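Local coordinates for protein gamma-glutamyltranspeptidase (Klebsiella pneumoniae subsp. pneumoniae, PDB 5HFT) that catalyses the conversion of oxamate to oxalate in the uric acid degradation pathway, as a hydrolase of the gamma-glutamyltransferase family, at residues L105-L115 with A157-V165. Residues are numbered along the deposited sequence; the frame is centred on the assembly and turned at random.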
loop_
_atom_site.group_PDB
_atom_site.type_symbol
_atom_site.label_atom_id
_atom_site.label_comp_id
_atom_site.label_asym_id
_atom_site.label_seq_id
_atom_site.Cartn_x
_atom_site.Cartn_y
_atom_site.Cartn_z
ATOM N N LEU C 105 -18.355 4.131 11.752
ATOM C CA LEU C 105 -17.108 3.802 11.065
ATOM C C LEU C 105 -15.912 4.449 11.741
ATOM O O LEU C 105 -14.940 3.772 12.081
ATOM C CB LEU C 105 -17.166 4.241 9.601
ATOM C CG LEU C 105 -15.897 3.923 8.786
ATOM C CD1 LEU C 105 -15.659 2.415 8.680
ATOM C CD2 LEU C 105 -15.972 4.529 7.397
ATOM N N GLN C 106 -15.976 5.768 11.953
ATOM C CA GLN C 106 -14.855 6.488 12.560
ATOM C C GLN C 106 -14.556 5.974 13.967
ATOM O O GLN C 106 -13.388 5.795 14.333
ATOM C CB GLN C 106 -15.152 7.990 12.558
ATOM C CG GLN C 106 -14.060 8.917 13.123
ATOM C CD GLN C 106 -12.665 8.703 12.532
ATOM O OE1 GLN C 106 -12.344 9.183 11.446
ATOM N NE2 GLN C 106 -11.817 8.016 13.279
ATOM N N GLU C 107 -15.592 5.664 14.748
ATOM C CA GLU C 107 -15.344 5.112 16.074
ATOM C C GLU C 107 -14.720 3.728 15.982
ATOM O O GLU C 107 -13.847 3.387 16.789
ATOM C CB GLU C 107 -16.634 5.065 16.893
ATOM N N SER C 108 -15.133 2.925 14.992
ATOM C CA SER C 108 -14.594 1.572 14.853
ATOM C C SER C 108 -13.082 1.589 14.689
ATOM O O SER C 108 -12.392 0.698 15.184
ATOM C CB SER C 108 -15.263 0.849 13.683
ATOM N N ILE C 109 -12.550 2.597 14.001
ATOM C CA ILE C 109 -11.109 2.694 13.778
ATOM C C ILE C 109 -10.389 3.265 15.009
ATOM O O ILE C 109 -9.218 2.949 15.245
ATOM C CB ILE C 109 -10.845 3.550 12.521
ATOM C CG1 ILE C 109 -11.421 2.875 11.285
ATOM C CG2 ILE C 109 -9.359 3.757 12.293
ATOM C CD1 ILE C 109 -11.445 3.747 10.081
ATOM N N SER C 110 -11.082 4.066 15.829
ATOM C CA SER C 110 -10.443 4.787 16.930
ATOM C C SER C 110 -10.319 3.944 18.196
ATOM O O SER C 110 -9.261 3.949 18.839
ATOM C CB SER C 110 -11.217 6.064 17.237
ATOM O OG SER C 110 -11.193 6.958 16.139
ATOM N N ARG C 111 -11.407 3.244 18.594
ATOM C CA ARG C 111 -11.444 2.382 19.777
ATOM C C ARG C 111 -10.164 1.558 19.886
ATOM O O ARG C 111 -9.642 1.071 18.872
ATOM C CB ARG C 111 -12.665 1.459 19.749
ATOM N N PRO C 112 -9.588 1.443 21.082
ATOM C CA PRO C 112 -8.246 0.855 21.205
ATOM C C PRO C 112 -8.203 -0.601 20.752
ATOM O O PRO C 112 -9.215 -1.307 20.732
ATOM C CB PRO C 112 -7.940 0.991 22.703
ATOM C CG PRO C 112 -9.290 1.187 23.368
ATOM C CD PRO C 112 -10.118 1.922 22.372
ATOM N N ARG C 113 -7.003 -1.043 20.358
ATOM C CA ARG C 113 -6.824 -2.387 19.806
ATOM C C ARG C 113 -5.825 -3.248 20.575
ATOM O O ARG C 113 -5.499 -2.965 21.733
ATOM C CB ARG C 113 -6.422 -2.306 18.338
ATOM C CG ARG C 113 -7.531 -1.813 17.444
ATOM C CD ARG C 113 -7.174 -2.004 15.993
ATOM N NE ARG C 113 -6.156 -1.072 15.532
ATOM C CZ ARG C 113 -6.425 0.152 15.090
ATOM N NH1 ARG C 113 -7.682 0.576 15.062
ATOM N NH2 ARG C 113 -5.450 0.952 14.673
ATOM N N TRP C 114 -5.358 -4.330 19.953
ATOM C CA TRP C 114 -4.616 -5.336 20.701
ATOM C C TRP C 114 -3.699 -6.132 19.785
ATOM O O TRP C 114 -4.068 -6.465 18.657
ATOM C CB TRP C 114 -5.572 -6.298 21.422
ATOM C CG TRP C 114 -6.520 -7.008 20.507
ATOM C CD1 TRP C 114 -6.305 -8.191 19.885
ATOM C CD2 TRP C 114 -7.832 -6.574 20.110
ATOM N NE1 TRP C 114 -7.399 -8.529 19.128
ATOM C CE2 TRP C 114 -8.350 -7.551 19.250
ATOM C CE3 TRP C 114 -8.613 -5.452 20.398
ATOM C CZ2 TRP C 114 -9.605 -7.443 18.672
ATOM C CZ3 TRP C 114 -9.861 -5.353 19.826
ATOM C CH2 TRP C 114 -10.342 -6.339 18.971
ATOM N N LEU C 115 -2.518 -6.462 20.300
ATOM C CA LEU C 115 -1.602 -7.392 19.641
ATOM C C LEU C 115 -1.427 -8.653 20.494
ATOM O O LEU C 115 -2.080 -9.680 20.271
ATOM C CB LEU C 115 -0.246 -6.728 19.390
ATOM C CG LEU C 115 -0.238 -5.505 18.467
ATOM C CD1 LEU C 115 1.056 -4.734 18.637
ATOM C CD2 LEU C 115 -0.462 -5.886 16.993
ATOM N N ALA C 157 1.912 0.539 17.387
ATOM C CA ALA C 157 1.958 -0.898 17.141
ATOM C C ALA C 157 0.588 -1.517 16.877
ATOM O O ALA C 157 0.529 -2.640 16.360
ATOM C CB ALA C 157 2.625 -1.597 18.329
ATOM N N MET C 158 -0.508 -0.811 17.185
ATOM C CA MET C 158 -1.834 -1.248 16.759
ATOM C C MET C 158 -2.164 -0.831 15.331
ATOM O O MET C 158 -3.214 -1.234 14.823
ATOM C CB MET C 158 -2.932 -0.744 17.704
ATOM C CG MET C 158 -3.039 -1.435 19.074
ATOM S SD MET C 158 -1.538 -1.759 20.006
ATOM C CE MET C 158 -2.205 -2.529 21.477
ATOM N N GLY C 159 -1.336 -0.002 14.695
ATOM C CA GLY C 159 -1.465 0.279 13.277
ATOM C C GLY C 159 -2.106 1.620 12.959
ATOM O O GLY C 159 -2.461 2.421 13.830
ATOM N N HIS C 160 -2.224 1.855 11.653
ATOM C CA HIS C 160 -2.951 2.986 11.094
ATOM C C HIS C 160 -3.914 2.429 10.069
ATOM O O HIS C 160 -3.480 1.813 9.090
ATOM C CB HIS C 160 -2.029 3.987 10.394
ATOM C CG HIS C 160 -0.963 4.569 11.263
ATOM N ND1 HIS C 160 -1.007 4.526 12.640
ATOM C CD2 HIS C 160 0.171 5.237 10.941
ATOM C CE1 HIS C 160 0.060 5.135 13.130
ATOM N NE2 HIS C 160 0.789 5.576 12.119
ATOM N N ALA C 161 -5.207 2.636 10.288
ATOM C CA ALA C 161 -6.221 2.089 9.409
ATOM C C ALA C 161 -7.059 3.225 8.838
ATOM O O ALA C 161 -7.293 4.237 9.497
ATOM C CB ALA C 161 -7.092 1.067 10.145
ATOM N N GLY C 162 -7.486 3.057 7.585
ATOM C CA GLY C 162 -8.371 4.001 6.940
ATOM C C GLY C 162 -9.528 3.234 6.323
ATOM O O GLY C 162 -9.491 2.006 6.221
ATOM N N ALA C 163 -10.574 3.967 5.945
ATOM C CA ALA C 163 -11.735 3.310 5.360
ATOM C C ALA C 163 -12.623 4.328 4.664
ATOM O O ALA C 163 -12.707 5.497 5.066
ATOM C CB ALA C 163 -12.555 2.546 6.414
ATOM N N ILE C 164 -13.294 3.859 3.616
ATOM C CA ILE C 164 -14.417 4.566 3.012
ATOM C C ILE C 164 -15.559 3.580 2.926
ATOM O O ILE C 164 -15.356 2.423 2.547
ATOM C CB ILE C 164 -14.111 5.135 1.610
ATOM C CG1 ILE C 164 -12.873 6.028 1.625
ATOM C CG2 ILE C 164 -15.344 5.852 1.040
ATOM C CD1 ILE C 164 -12.533 6.572 0.276
ATOM N N VAL C 165 -16.741 4.014 3.321
ATOM C CA VAL C 165 -17.958 3.251 3.109
ATOM C C VAL C 165 -18.831 4.053 2.164
ATOM O O VAL C 165 -19.017 5.260 2.359
ATOM C CB VAL C 165 -18.677 2.946 4.433
ATOM C CG1 VAL C 165 -19.968 2.138 4.194
ATOM C CG2 VAL C 165 -17.724 2.186 5.348
#
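Arg113 lays the NE–NH2 edge of its guanidinium against the carbonyl oxygen of Met158, a side-on grip with both nitrogens on one atom. Arg113 NE is 3.0 Å and NH2 3.1 Å from Met158 O, which lies in the guanidinium plane, while both donors stand above the same face of the carbonyl plane. A bend at chi3 (-73°) turns the group back, and Arg113 NH1 donates to Ile109 O (2.8 Å), near the end of helix 105-110; arginine suits the place because N-H groups spread around its flat edge can serve both backbones, while NH2 also forms a salt bridge with Asp177. Met158, long and flexible, runs alongside Arg113 but the other way, with CG 3.6 Å from Arg113 CB. In this Ntn-hydrolase fold the helix packs on a face of an antiparallel sheet, running nearly antiparallel (166°) to strand 160-165. Small Ala161 and Ala163 let it come close: Ile109 sets CG2 against the carbonyl oxygen and CB of Ala161, and CD1 4.0 Å from Ala163 CB. One turn earlier, chi1 of -179° swings Leu105 CG away from its amide nitrogen, and the methyls meet Ala163 and Val165, Leu105 CD2 lying 3.6 Å from Val165 CG2. Gly159, whose backbone angles call for glycine, neighbours Gly84, inferred to bind substrate.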